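Local coordinates for glycosyl hydrolase family 2, TIM barrel domain protein (Parabacteroides merdae ATCC 43184, PDB 6DXU) that probably hydrolyses beta-D-glucuronide conjugates as a gut-bacterial beta-glucuronidase of glycoside hydrolase family 2, at residues 134-138 against 367-371; 71-76 against 338-343; 572-577 against 627-632. One frame throughout, in Å; residues are numbered along the deposited sequence.

How the interactions relate
Interactions 1 and 2 form one patch, their centres 15 Å apart, and touch directly where Y135 CE1 lies 3.7 Å from Q341 NE2. In both, a loop of the N-terminal sugar-binding domain meets a loop of the TIM barrel domain: the loop with 338-343 comes after strand 323-331, the loop with 367-371 after strand 362-364. Along the chain their segments alternate, in the order 71-76, 134-138, 338-343, 367-371, so the two domains meet at two adjoining places, consistent with a fixed relative orientation. Interaction 3 comes later in the sequence, with its centre 31 to 32 Å from the other two. It pairs helices 565-579 and 623-632, which flank barrel strand 587-589 in sequence.

Interaction 1 (134-138 against 367-371)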
ATOM      1  N   GLY D 134      -4.439 -24.648   0.493  1.00 16.61           N
ATOM      2  CA  GLY D 134      -5.568 -25.453   0.902  1.00 18.85           C
ATOM      3  C   GLY D 134      -5.243 -26.757   1.588  1.00 18.73           C
ATOM      4  O   GLY D 134      -6.172 -27.472   1.984  1.00 21.15           O
ATOM      5  N   TYR D 135      -3.964 -27.094   1.757  1.00 16.89           N
ATOM      6  CA  TYR D 135      -3.592 -28.460   2.095  1.00 16.40           C
ATOM      7  C   TYR D 135      -2.604 -28.583   3.236  1.00 19.04           C
ATOM      8  O   TYR D 135      -2.401 -29.703   3.729  1.00 15.98           O
ATOM      9  CB  TYR D 135      -3.035 -29.171   0.846  1.00 20.31           C
ATOM     10  CG  TYR D 135      -4.003 -28.990  -0.305  1.00 17.57           C
ATOM     11  CD1 TYR D 135      -5.138 -29.792  -0.416  1.00 18.93           C
ATOM     12  CD2 TYR D 135      -3.842 -27.949  -1.216  1.00 19.84           C
ATOM     13  CE1 TYR D 135      -6.054 -29.595  -1.454  1.00 18.59           C
ATOM     14  CE2 TYR D 135      -4.752 -27.746  -2.249  1.00 19.58           C
ATOM     15  CZ  TYR D 135      -5.851 -28.568  -2.362  1.00 20.48           C
ATOM     16  OH  TYR D 135      -6.742 -28.356  -3.398  1.00 21.25           O
ATOM     17  N   ASP D 136      -2.003 -27.490   3.689  1.00 18.75           N
ATOM     18  CA  ASP D 136      -1.144 -27.519   4.860  1.00 17.84           C
ATOM     19  C   ASP D 136      -1.937 -27.118   6.101  1.00 20.05           C
ATOM     20  O   ASP D 136      -2.988 -26.479   6.017  1.00 21.29           O
ATOM     21  CB  ASP D 136       0.090 -26.611   4.669  1.00 16.36           C
ATOM     22  CG  ASP D 136      -0.240 -25.210   4.110  1.00 20.43           C
ATOM     23  OD1 ASP D 136      -1.359 -24.947   3.598  1.00 21.34           O
ATOM     24  OD2 ASP D 136       0.659 -24.334   4.174  1.00 21.56           O
ATOM     25  N   SER D 137      -1.449 -27.558   7.254  1.00 16.85           N
ATOM     26  CA  SER D 137      -2.031 -27.181   8.532  1.00 18.95           C
ATOM     27  C   SER D 137      -1.439 -25.849   8.996  1.00 18.36           C
ATOM     28  O   SER D 137      -0.328 -25.475   8.610  1.00 19.89           O
ATOM     29  CB  SER D 137      -1.783 -28.288   9.566  1.00 23.66           C
ATOM     30  OG  SER D 137      -2.323 -27.955  10.824  1.00 34.00           O
ATOM     31  N   TRP D 138      -2.205 -25.119   9.807  1.00 17.23           N
ATOM     32  CA  TRP D 138      -1.797 -23.815  10.309  1.00 21.43           C
ATOM     33  C   TRP D 138      -2.657 -23.512  11.523  1.00 21.86           C
ATOM     34  O   TRP D 138      -3.693 -24.149  11.734  1.00 20.15           O
ATOM     35  CB  TRP D 138      -1.943 -22.715   9.243  1.00 18.64           C
ATOM     36  CG  TRP D 138      -3.294 -22.692   8.563  1.00 19.87           C
ATOM     37  CD1 TRP D 138      -3.752 -23.580   7.626  1.00 20.69           C
ATOM     38  CD2 TRP D 138      -4.353 -21.740   8.760  1.00 17.98           C
ATOM     39  NE1 TRP D 138      -5.031 -23.246   7.235  1.00 19.97           N
ATOM     40  CE2 TRP D 138      -5.420 -22.119   7.911  1.00 19.36           C
ATOM     41  CE3 TRP D 138      -4.493 -20.597   9.550  1.00 20.82           C
ATOM     42  CZ2 TRP D 138      -6.620 -21.402   7.847  1.00 16.08           C
ATOM     43  CZ3 TRP D 138      -5.685 -19.891   9.492  1.00 20.33           C
ATOM     44  CH2 TRP D 138      -6.730 -20.292   8.647  1.00 18.48           C
ATOM     45  N   HIS D 367      -2.016 -34.864  -5.328  1.00 19.38           N
ATOM     46  CA  HIS D 367      -1.131 -33.772  -5.702  1.00 18.93           C
ATOM     47  C   HIS D 367      -0.926 -32.763  -4.574  1.00 21.98           C
ATOM     48  O   HIS D 367      -0.583 -31.605  -4.844  1.00 21.40           O
ATOM     49  CB  HIS D 367      -1.676 -33.075  -6.952  1.00 21.22           C
ATOM     50  CG  HIS D 367      -1.851 -34.001  -8.115  1.00 23.93           C
ATOM     51  ND1 HIS D 367      -0.844 -34.832  -8.560  1.00 27.52           N
ATOM     52  CD2 HIS D 367      -2.927 -34.267  -8.893  1.00 24.64           C
ATOM     53  CE1 HIS D 367      -1.284 -35.549  -9.580  1.00 25.41           C
ATOM     54  NE2 HIS D 367      -2.544 -35.223  -9.805  1.00 24.00           N
ATOM     55  N   TYR D 368      -1.090 -33.172  -3.317  1.00 19.07           N
ATOM     56  CA  TYR D 368      -0.991 -32.198  -2.233  1.00 20.42           C
ATOM     57  C   TYR D 368      -0.801 -32.906  -0.899  1.00 19.22           C
ATOM     58  O   TYR D 368      -0.983 -34.124  -0.777  1.00 19.88           O
ATOM     59  CB  TYR D 368      -2.236 -31.283  -2.192  1.00 15.26           C
ATOM     60  CG  TYR D 368      -3.512 -32.064  -2.440  1.00 18.89           C
ATOM     61  CD1 TYR D 368      -4.065 -32.862  -1.450  1.00 19.46           C
ATOM     62  CD2 TYR D 368      -4.159 -32.012  -3.681  1.00 19.89           C
ATOM     63  CE1 TYR D 368      -5.238 -33.596  -1.678  1.00 21.32           C
ATOM     64  CE2 TYR D 368      -5.322 -32.744  -3.920  1.00 19.15           C
ATOM     65  CZ  TYR D 368      -5.864 -33.527  -2.916  1.00 21.01           C
ATOM     66  OH  TYR D 368      -7.025 -34.256  -3.178  1.00 23.87           O
ATOM     67  N   GLN D 369      -0.389 -32.116   0.098  1.00 20.59           N
ATOM     68  CA  GLN D 369      -0.325 -32.602   1.468  1.00 19.06           C
ATOM     69  C   GLN D 369      -1.716 -33.025   1.914  1.00 18.58           C
ATOM     70  O   GLN D 369      -2.708 -32.347   1.625  1.00 20.80           O
ATOM     71  CB  GLN D 369       0.211 -31.499   2.385  1.00 16.60           C
ATOM     72  CG  GLN D 369       0.225 -31.868   3.870  1.00 16.50           C
ATOM     73  CD  GLN D 369       0.759 -30.739   4.753  1.00 19.72           C
ATOM     74  OE1 GLN D 369       1.432 -29.810   4.276  1.00 18.75           O
ATOM     75  NE2 GLN D 369       0.449 -30.807   6.040  1.00 18.60           N
ATOM     76  N   GLN D 370      -1.806 -34.147   2.621  1.00 17.96           N
ATOM     77  CA  GLN D 370      -3.118 -34.640   3.010  1.00 18.84           C
ATOM     78  C   GLN D 370      -3.272 -34.592   4.523  1.00 20.87           C
ATOM     79  O   GLN D 370      -2.321 -34.326   5.255  1.00 20.46           O
ATOM     80  CB  GLN D 370      -3.344 -36.051   2.445  1.00 16.93           C
ATOM     81  CG  GLN D 370      -3.523 -35.994   0.924  1.00 19.58           C
ATOM     82  CD  GLN D 370      -4.268 -37.187   0.348  1.00 21.95           C
ATOM     83  OE1 GLN D 370      -4.690 -38.091   1.075  1.00 21.15           O
ATOM     84  NE2 GLN D 370      -4.438 -37.189  -0.969  1.00 20.19           N
ATOM     85  N   SER D 371      -4.511 -34.804   4.983  1.00 19.30           N
ATOM     86  CA  SER D 371      -4.801 -34.813   6.414  1.00 20.92           C
ATOM     87  C   SER D 371      -3.794 -35.660   7.186  1.00 21.99           C
ATOM     88  O   SER D 371      -3.433 -36.763   6.763  1.00 20.88           O
ATOM     89  CB  SER D 371      -6.205 -35.377   6.647  1.00 24.47           C
ATOM     90  OG  SER D 371      -6.399 -35.680   8.009  1.00 21.55           O
TER
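Y135 and Q369 mark the closest approach of two irregular loops, one from the sugar-binding domain and one from the TIM barrel, with CA atoms 5.3 Å apart and the carbonyl oxygens Y135 O and Q369 O only 3.4 Å from each other. The two oxygens cannot bond each other; R192 bonds both, NH1 to Y135 O and NH2 to Q369 O.

The side chains meet first as an offset stack of Y135 on Y368, with ring centroids 4.2 Å apart and planes tilted by 18°. CE1 of Y135 lies above the centre of the Y368 ring, whereas CG of Y368 stands over the rim of the Y135 ring. CB of Y368 continues the overlap with a CH-pi contact, 3.8 Å from the Y135 centroid. The Y368 ring is brought there by a first torsion that lodges CG between the backbone N and the carbonyl carbon (chi1 41°). Q369 runs extended alongside the other loop: its CG passes 3.4 Å from Y135 O, and its OE1 rests 3.5 Å from D136 CB. The polar ends are bonded elsewhere, Y368 OH to H333, Q369 NE2 to Q415, and the D136 carboxylate to N411 and H131.

Direct contact between the segments is therefore aromatic and van der Waals, while R192, bonding a carbonyl of each loop, provides a polar tie between them.

Interaction 2 (71-76 against 338-343)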
ATOM      1  N   PRO D  71     -16.611 -31.313   9.370  1.00 18.71           N
ATOM      2  CA  PRO D  71     -16.060 -30.597   8.216  1.00 17.28           C
ATOM      3  C   PRO D  71     -17.084 -30.409   7.098  1.00 19.74           C
ATOM      4  O   PRO D  71     -18.055 -31.158   6.993  1.00 17.89           O
ATOM      5  CB  PRO D  71     -14.907 -31.486   7.764  1.00 20.22           C
ATOM      6  CG  PRO D  71     -15.321 -32.860   8.175  1.00 25.55           C
ATOM      7  CD  PRO D  71     -16.078 -32.682   9.479  1.00 22.34           C
ATOM      8  N   HIS D  72     -16.857 -29.383   6.291  1.00 15.87           N
ATOM      9  CA  HIS D  72     -17.807 -28.946   5.283  1.00 15.80           C
ATOM     10  C   HIS D  72     -17.050 -28.464   4.064  1.00 19.57           C
ATOM     11  O   HIS D  72     -16.007 -27.808   4.194  1.00 17.73           O
ATOM     12  CB  HIS D  72     -18.678 -27.807   5.815  1.00 17.41           C
ATOM     13  CG  HIS D  72     -19.585 -27.206   4.781  1.00 18.00           C
ATOM     14  ND1 HIS D  72     -19.247 -26.091   4.045  1.00 18.39           N
ATOM     15  CD2 HIS D  72     -20.818 -27.575   4.363  1.00 19.99           C
ATOM     16  CE1 HIS D  72     -20.243 -25.786   3.232  1.00 18.46           C
ATOM     17  NE2 HIS D  72     -21.205 -26.680   3.395  1.00 18.64           N
ATOM     18  N   CYS D  73     -17.603 -28.745   2.886  1.00 17.60           N
ATOM     19  CA  CYS D  73     -17.020 -28.305   1.625  1.00 18.45           C
ATOM     20  C   CYS D  73     -18.075 -27.567   0.809  1.00 21.97           C
ATOM     21  O   CYS D  73     -19.225 -28.027   0.715  1.00 17.64           O
ATOM     22  CB  CYS D  73     -16.461 -29.507   0.848  1.00 16.97           C
ATOM     23  SG  CYS D  73     -15.733 -29.052  -0.734  1.00 18.83           S
ATOM     24  N   PHE D  74     -17.685 -26.411   0.237  1.00 16.75           N
ATOM     25  CA  PHE D  74     -18.598 -25.637  -0.606  1.00 18.28           C
ATOM     26  C   PHE D  74     -19.231 -26.495  -1.689  1.00 21.15           C
ATOM     27  O   PHE D  74     -20.345 -26.209  -2.140  1.00 20.09           O
ATOM     28  CB  PHE D  74     -17.876 -24.496  -1.342  1.00 18.98           C
ATOM     29  CG  PHE D  74     -17.287 -23.416  -0.470  1.00 18.14           C
ATOM     30  CD1 PHE D  74     -17.516 -23.360   0.889  1.00 17.92           C
ATOM     31  CD2 PHE D  74     -16.524 -22.407  -1.063  1.00 18.33           C
ATOM     32  CE1 PHE D  74     -16.967 -22.333   1.655  1.00 18.78           C
ATOM     33  CE2 PHE D  74     -15.985 -21.370  -0.307  1.00 17.95           C
ATOM     34  CZ  PHE D  74     -16.208 -21.337   1.052  1.00 17.41           C
ATOM     35  N   ASN D  75     -18.510 -27.517  -2.146  1.00 18.14           N
ATOM     36  CA  ASN D  75     -18.772 -28.193  -3.407  1.00 17.17           C
ATOM     37  C   ASN D  75     -19.280 -29.614  -3.212  1.00 18.15           C
ATOM     38  O   ASN D  75     -19.134 -30.445  -4.114  1.00 17.53           O
ATOM     39  CB  ASN D  75     -17.494 -28.201  -4.233  1.00 15.81           C
ATOM     40  CG  ASN D  75     -16.883 -26.819  -4.333  1.00 20.35           C
ATOM     41  OD1 ASN D  75     -15.845 -26.531  -3.728  1.00 15.67           O
ATOM     42  ND2 ASN D  75     -17.535 -25.953  -5.087  1.00 17.48           N
ATOM     43  N   ALA D  76     -19.863 -29.900  -2.047  1.00 16.12           N
ATOM     44  CA  ALA D  76     -20.327 -31.255  -1.746  1.00 20.04           C
ATOM     45  C   ALA D  76     -21.261 -31.772  -2.823  1.00 23.98           C
ATOM     46  O   ALA D  76     -21.254 -32.969  -3.138  1.00 24.65           O
ATOM     47  CB  ALA D  76     -21.021 -31.278  -0.386  1.00 18.82           C
ATOM     48  N   GLY D 338     -21.000 -37.377  -1.558  1.00 19.71           N
ATOM     49  CA  GLY D 338     -21.845 -36.613  -0.670  1.00 22.62           C
ATOM     50  C   GLY D 338     -21.181 -35.469   0.075  1.00 21.10           C
ATOM     51  O   GLY D 338     -21.890 -34.581   0.557  1.00 24.71           O
ATOM     52  N   VAL D 339     -19.850 -35.445   0.178  1.00 20.89           N
ATOM     53  CA  VAL D 339     -19.167 -34.506   1.066  1.00 21.39           C
ATOM     54  C   VAL D 339     -17.996 -33.799   0.393  1.00 17.54           C
ATOM     55  O   VAL D 339     -17.411 -32.883   0.979  1.00 20.35           O
ATOM     56  CB  VAL D 339     -18.676 -35.227   2.339  1.00 19.37           C
ATOM     57  CG1 VAL D 339     -19.834 -35.837   3.092  1.00 22.47           C
ATOM     58  CG2 VAL D 339     -17.623 -36.275   1.991  1.00 18.67           C
ATOM     59  N   ALA D 340     -17.636 -34.208  -0.826  1.00 17.81           N
ATOM     60  CA  ALA D 340     -16.463 -33.643  -1.531  1.00 21.48           C
ATOM     61  C   ALA D 340     -15.256 -33.810  -0.612  1.00 18.33           C
ATOM     62  O   ALA D 340     -15.037 -34.913  -0.081  1.00 19.29           O
ATOM     63  CB  ALA D 340     -16.743 -32.199  -1.979  1.00 15.64           C
ATOM     64  N   GLN D 341     -14.469 -32.756  -0.354  1.00 17.26           N
ATOM     65  CA  GLN D 341     -13.245 -32.932   0.422  1.00 19.49           C
ATOM     66  C   GLN D 341     -13.508 -33.166   1.911  1.00 18.09           C
ATOM     67  O   GLN D 341     -12.591 -33.590   2.623  1.00 18.23           O
ATOM     68  CB  GLN D 341     -12.311 -31.717   0.235  1.00 16.77           C
ATOM     69  CG  GLN D 341     -10.910 -31.955   0.842  1.00 18.52           C
ATOM     70  CD  GLN D 341      -9.820 -31.173   0.131  1.00 23.28           C
ATOM     71  OE1 GLN D 341     -10.088 -30.399  -0.792  1.00 20.49           O
ATOM     72  NE2 GLN D 341      -8.581 -31.370   0.561  1.00 22.50           N
ATOM     73  N   ALA D 342     -14.733 -32.937   2.396  1.00 16.93           N
ATOM     74  CA  ALA D 342     -15.029 -32.964   3.836  1.00 15.73           C
ATOM     75  C   ALA D 342     -15.234 -34.389   4.381  1.00 19.84           C
ATOM     76  O   ALA D 342     -16.282 -34.737   4.933  1.00 19.11           O
ATOM     77  CB  ALA D 342     -16.252 -32.098   4.105  1.00 19.60           C
ATOM     78  N   MET D 343     -14.193 -35.209   4.265  1.00 17.08           N
ATOM     79  CA  MET D 343     -14.245 -36.569   4.818  1.00 21.11           C
ATOM     80  C   MET D 343     -14.021 -36.563   6.324  1.00 21.58           C
ATOM     81  O   MET D 343     -13.221 -35.778   6.844  1.00 20.66           O
ATOM     82  CB  MET D 343     -13.202 -37.457   4.150  1.00 19.93           C
ATOM     83  CG  MET D 343     -13.448 -37.635   2.654  1.00 23.92           C
ATOM     84  SD  MET D 343     -12.273 -38.760   1.877  1.00 22.42           S
ATOM     85  CE  MET D 343     -12.778 -40.334   2.589  1.00 20.78           C
TER
HETATM   86  O   HOH W   1     -18.700 -34.319   6.206  1.00 27.04           O
HETATM   87  O   HOH W   2     -19.214 -31.134   2.544  1.00 21.09           O
HETATM   88  O   HOH W   3     -20.996 -35.651  -3.811  1.00 20.64           O
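The CA atoms of these two loops come nearest at P71 and A342, 5.1 Å apart, and at A76 and V339, 4.5 Å apart; each loop holds a tight bend, a type I turn from C73 to A76 and a type II' turn from V339 to A342. A cis peptide precedes P71, and A342 is the centre of an inverse gamma turn.

The side chains at the closest points are mostly small, consistent with the short CA separations. A340 CB, on the bend of its turn, meets C73 SG at 3.5 Å and also packs against N75 O and A76 CA. The sulfur extends anti to its backbone nitrogen (chi1 180°), which places it beside A340 and lets it accept a hydrogen bond within its own turn, N75 N to C73 SG 3.5 Å with an N-H...S angle of 164°. A342 CB nestles against the P71 backbone and lies 3.9 Å from P71 CB, while A76 CB touches G338 O.

Polar links between the loops run through water. One molecule accepts from C73 N at 2.9 Å and donates to V339 O at 3.0 Å. Another accepts from G338 N and lies within bonding distance of A76 O. A third sits between A342 O and P71 O, the latter bond weak. Beyond the contact, N75 ND2 bonds to D78, a ligand of a bound sodium ion, and Q341 NE2 bonds to E334.

Alanine methyls, the P71 ring and the C73 side chain thus supply much of the direct contact between the sugar-binding and TIM barrel domains here, and ordered waters bridge backbone groups of the two loops.

Interaction 3 (572-577 against 627-632); sequences IDWHLK and VFQSYW
D573 is gripped at both carboxylate oxygens: OD1 receives Y631 OH at 2.7 Å, nearly along its C-O axis, and OD2 is bonded to A688 N and Y661 OH. The setting is a pair of almost parallel helical segments in which L576 packs as a knob into a hole; the axes of 572-577 and 627-632 approach to 10.1 Å and cross at -19°. The positions of the parent helices, 565-579 and 623-632, before and after strand 587-589 are consistent with neighbouring outer helices of the TIM barrel.

The D573 side chain leaves with CG anti to the backbone N (chi1 -172°), which carries OD1 to the edge of the Y631 ring, near its plane; carboxylate and ring planes stand 64° apart. Farther along the helix face, the L576 knob is seated among V627, F628, Y631 and W632. Its CB lies over the centre of the Y631 ring, 3.7 Å from the centroid, in a CH-pi contact. Its two methyls divide the rest of the hole: CD1 meets F628 CD1 at 3.6 Å and turns also to Y631, while CD2 approaches W632 CZ2 at 3.8 Å. I572 sends CG2 over one face of the F628 ring, 3.9 Å from the centroid, and the same methyl touches V627 CG1 at 3.8 Å.

The Y631 ring thus has L576 over a face and a carboxylate at its hydroxyl, and R681 adds a cation-pi contact. A phenylalanine in place of Y631 would probably leave buried D573 OD1 without its hydroxyl partner on the neighbouring helix. At the start of 627-632, V627 O accepts from two groups of its own helix, Y631 N and S630 OG, the latter at 2.7 Å.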
ATOM      1  N   ILE D 572      -5.319 -54.288 -15.883  1.00 19.97           N
ATOM      2  CA  ILE D 572      -4.625 -54.379 -14.602  1.00 20.64           C
ATOM      3  C   ILE D 572      -3.953 -55.738 -14.450  1.00 26.65           C
ATOM      4  O   ILE D 572      -2.794 -55.834 -14.016  1.00 22.55           O
ATOM      5  CB  ILE D 572      -5.606 -54.102 -13.449  1.00 21.37           C
ATOM      6  CG1 ILE D 572      -6.043 -52.628 -13.504  1.00 21.78           C
ATOM      7  CG2 ILE D 572      -4.985 -54.470 -12.093  1.00 18.12           C
ATOM      8  CD1 ILE D 572      -7.281 -52.332 -12.646  1.00 22.04           C
ATOM      9  N   ASP D 573      -4.693 -56.805 -14.774  1.00 23.61           N
ATOM     10  CA  ASP D 573      -4.167 -58.168 -14.757  1.00 25.40           C
ATOM     11  C   ASP D 573      -2.822 -58.225 -15.473  1.00 26.39           C
ATOM     12  O   ASP D 573      -1.830 -58.738 -14.937  1.00 24.62           O
ATOM     13  CB  ASP D 573      -5.214 -59.084 -15.421  1.00 21.65           C
ATOM     14  CG  ASP D 573      -4.906 -60.574 -15.318  1.00 29.13           C
ATOM     15  OD1 ASP D 573      -3.786 -60.992 -14.949  1.00 25.48           O
ATOM     16  OD2 ASP D 573      -5.840 -61.349 -15.625  1.00 28.84           O
ATOM     17  N   TRP D 574      -2.771 -57.659 -16.675  1.00 22.73           N
ATOM     18  CA  TRP D 574      -1.544 -57.685 -17.465  1.00 25.83           C
ATOM     19  C   TRP D 574      -0.396 -56.986 -16.739  1.00 27.39           C
ATOM     20  O   TRP D 574       0.694 -57.556 -16.585  1.00 27.04           O
ATOM     21  CB  TRP D 574      -1.788 -57.034 -18.827  1.00 26.83           C
ATOM     22  CG  TRP D 574      -0.562 -57.067 -19.670  1.00 28.10           C
ATOM     23  CD1 TRP D 574       0.408 -56.105 -19.763  1.00 27.87           C
ATOM     24  CD2 TRP D 574      -0.123 -58.158 -20.488  1.00 32.51           C
ATOM     25  NE1 TRP D 574       1.406 -56.518 -20.611  1.00 28.32           N
ATOM     26  CE2 TRP D 574       1.108 -57.779 -21.067  1.00 32.47           C
ATOM     27  CE3 TRP D 574      -0.657 -59.415 -20.797  1.00 30.97           C
ATOM     28  CZ2 TRP D 574       1.806 -58.603 -21.943  1.00 32.01           C
ATOM     29  CZ3 TRP D 574       0.043 -60.238 -21.665  1.00 37.92           C
ATOM     30  CH2 TRP D 574       1.264 -59.826 -22.230  1.00 31.04           C
ATOM     31  N   HIS D 575      -0.625 -55.748 -16.284  1.00 23.58           N
ATOM     32  CA  HIS D 575       0.423 -54.999 -15.590  1.00 26.65           C
ATOM     33  C   HIS D 575       0.980 -55.789 -14.412  1.00 25.67           C
ATOM     34  O   HIS D 575       2.200 -55.860 -14.206  1.00 25.25           O
ATOM     35  CB  HIS D 575      -0.119 -53.657 -15.090  1.00 26.67           C
ATOM     36  CG  HIS D 575      -0.197 -52.587 -16.133  1.00 24.63           C
ATOM     37  ND1 HIS D 575      -1.152 -52.581 -17.123  1.00 24.40           N
ATOM     38  CD2 HIS D 575       0.543 -51.467 -16.318  1.00 23.01           C
ATOM     39  CE1 HIS D 575      -0.994 -51.513 -17.882  1.00 23.17           C
ATOM     40  NE2 HIS D 575       0.028 -50.817 -17.413  1.00 27.97           N
ATOM     41  N   LEU D 576       0.092 -56.375 -13.607  1.00 22.86           N
ATOM     42  CA  LEU D 576       0.536 -57.029 -12.380  1.00 26.20           C
ATOM     43  C   LEU D 576       1.325 -58.301 -12.677  1.00 28.14           C
ATOM     44  O   LEU D 576       2.289 -58.617 -11.971  1.00 27.14           O
ATOM     45  CB  LEU D 576      -0.662 -57.334 -11.485  1.00 29.17           C
ATOM     46  CG  LEU D 576      -1.395 -56.062 -11.052  1.00 26.16           C
ATOM     47  CD1 LEU D 576      -2.477 -56.372 -10.031  1.00 21.59           C
ATOM     48  CD2 LEU D 576      -0.383 -55.046 -10.501  1.00 25.58           C
ATOM     49  N   LYS D 577       0.934 -59.058 -13.699  1.00 27.39           N
ATOM     50  CA  LYS D 577       1.717 -60.254 -13.987  1.00 29.00           C
ATOM     51  C   LYS D 577       3.058 -59.893 -14.618  1.00 29.18           C
ATOM     52  O   LYS D 577       4.061 -60.567 -14.361  1.00 28.96           O
ATOM     53  CB  LYS D 577       0.909 -61.226 -14.841  1.00 30.50           C
ATOM     54  CG  LYS D 577       0.692 -60.832 -16.259  1.00 31.48           C
ATOM     55  CD  LYS D 577       1.526 -61.692 -17.187  1.00 31.99           C
ATOM     56  CE  LYS D 577       1.230 -61.354 -18.637  1.00 34.56           C
ATOM     57  NZ  LYS D 577       2.400 -61.581 -19.527  1.00 39.14           N
ATOM     58  N   VAL D 627      -8.796 -57.825  -8.503  1.00 22.27           N
ATOM     59  CA  VAL D 627      -7.618 -58.169  -9.289  1.00 23.90           C
ATOM     60  C   VAL D 627      -6.358 -57.867  -8.484  1.00 23.34           C
ATOM     61  O   VAL D 627      -5.509 -58.739  -8.272  1.00 24.61           O
ATOM     62  CB  VAL D 627      -7.626 -57.424 -10.634  1.00 22.04           C
ATOM     63  CG1 VAL D 627      -6.430 -57.878 -11.490  1.00 25.59           C
ATOM     64  CG2 VAL D 627      -8.951 -57.606 -11.366  1.00 17.84           C
ATOM     65  N   PHE D 628      -6.242 -56.626  -7.994  1.00 23.92           N
ATOM     66  CA  PHE D 628      -5.123 -56.260  -7.126  1.00 24.92           C
ATOM     67  C   PHE D 628      -5.040 -57.183  -5.917  1.00 21.49           C
ATOM     68  O   PHE D 628      -3.971 -57.704  -5.591  1.00 23.36           O
ATOM     69  CB  PHE D 628      -5.268 -54.804  -6.670  1.00 23.28           C
ATOM     70  CG  PHE D 628      -4.811 -53.790  -7.686  1.00 21.61           C
ATOM     71  CD1 PHE D 628      -3.457 -53.573  -7.912  1.00 24.52           C
ATOM     72  CD2 PHE D 628      -5.727 -53.033  -8.399  1.00 21.57           C
ATOM     73  CE1 PHE D 628      -3.035 -52.631  -8.843  1.00 20.77           C
ATOM     74  CE2 PHE D 628      -5.308 -52.094  -9.327  1.00 21.80           C
ATOM     75  CZ  PHE D 628      -3.964 -51.892  -9.551  1.00 23.19           C
ATOM     76  N   GLN D 629      -6.169 -57.409  -5.243  1.00 23.47           N
ATOM     77  CA  GLN D 629      -6.139 -58.202  -4.019  1.00 22.72           C
ATOM     78  C   GLN D 629      -5.643 -59.615  -4.294  1.00 21.16           C
ATOM     79  O   GLN D 629      -4.902 -60.190  -3.483  1.00 24.23           O
ATOM     80  CB  GLN D 629      -7.526 -58.232  -3.382  1.00 22.73           C
ATOM     81  CG  GLN D 629      -7.572 -58.825  -1.994  1.00 25.13           C
ATOM     82  CD  GLN D 629      -8.961 -58.761  -1.405  1.00 27.84           C
ATOM     83  OE1 GLN D 629      -9.915 -59.265  -1.995  1.00 28.12           O
ATOM     84  NE2 GLN D 629      -9.087 -58.136  -0.241  1.00 29.14           N
ATOM     85  N   SER D 630      -5.998 -60.173  -5.458  1.00 24.46           N
ATOM     86  CA  SER D 630      -5.615 -61.551  -5.771  1.00 22.39           C
ATOM     87  C   SER D 630      -4.117 -61.689  -6.018  1.00 25.51           C
ATOM     88  O   SER D 630      -3.540 -62.766  -5.787  1.00 25.90           O
ATOM     89  CB  SER D 630      -6.392 -62.045  -6.995  1.00 21.19           C
ATOM     90  OG  SER D 630      -5.963 -61.395  -8.181  1.00 22.17           O
ATOM     91  N   TYR D 631      -3.479 -60.618  -6.482  1.00 21.06           N
ATOM     92  CA  TYR D 631      -2.048 -60.598  -6.744  1.00 23.91           C
ATOM     93  C   TYR D 631      -1.223 -60.165  -5.544  1.00 27.11           C
ATOM     94  O   TYR D 631      -0.056 -60.550  -5.447  1.00 25.98           O
ATOM     95  CB  TYR D 631      -1.740 -59.652  -7.901  1.00 23.96           C
ATOM     96  CG  TYR D 631      -1.813 -60.247  -9.288  1.00 24.85           C
ATOM     97  CD1 TYR D 631      -2.964 -60.122 -10.054  1.00 25.51           C
ATOM     98  CD2 TYR D 631      -0.709 -60.870  -9.856  1.00 25.91           C
ATOM     99  CE1 TYR D 631      -3.025 -60.615 -11.338  1.00 23.49           C
ATOM    100  CE2 TYR D 631      -0.760 -61.380 -11.129  1.00 28.47           C
ATOM    101  CZ  TYR D 631      -1.926 -61.248 -11.868  1.00 29.34           C
ATOM    102  OH  TYR D 631      -1.988 -61.743 -13.143  1.00 29.01           O
ATOM    103  N   TRP D 632      -1.791 -59.369  -4.635  1.00 24.04           N
ATOM    104  CA  TRP D 632      -1.002 -58.610  -3.674  1.00 24.93           C
ATOM    105  C   TRP D 632      -1.169 -59.050  -2.222  1.00 25.86           C
ATOM    106  O   TRP D 632      -0.489 -58.502  -1.348  1.00 26.55           O
ATOM    107  CB  TRP D 632      -1.347 -57.112  -3.795  1.00 22.36           C
ATOM    108  CG  TRP D 632      -0.698 -56.421  -4.972  1.00 22.77           C
ATOM    109  CD1 TRP D 632       0.110 -56.987  -5.922  1.00 26.36           C
ATOM    110  CD2 TRP D 632      -0.793 -55.025  -5.311  1.00 22.08           C
ATOM    111  NE1 TRP D 632       0.527 -56.029  -6.821  1.00 24.20           N
ATOM    112  CE2 TRP D 632      -0.015 -54.820  -6.472  1.00 24.06           C
ATOM    113  CE3 TRP D 632      -1.456 -53.934  -4.742  1.00 23.82           C
ATOM    114  CZ2 TRP D 632       0.127 -53.554  -7.076  1.00 22.06           C
ATOM    115  CZ3 TRP D 632      -1.319 -52.676  -5.343  1.00 18.91           C
ATOM    116  CH2 TRP D 632      -0.539 -52.503  -6.500  1.00 19.36           C
TER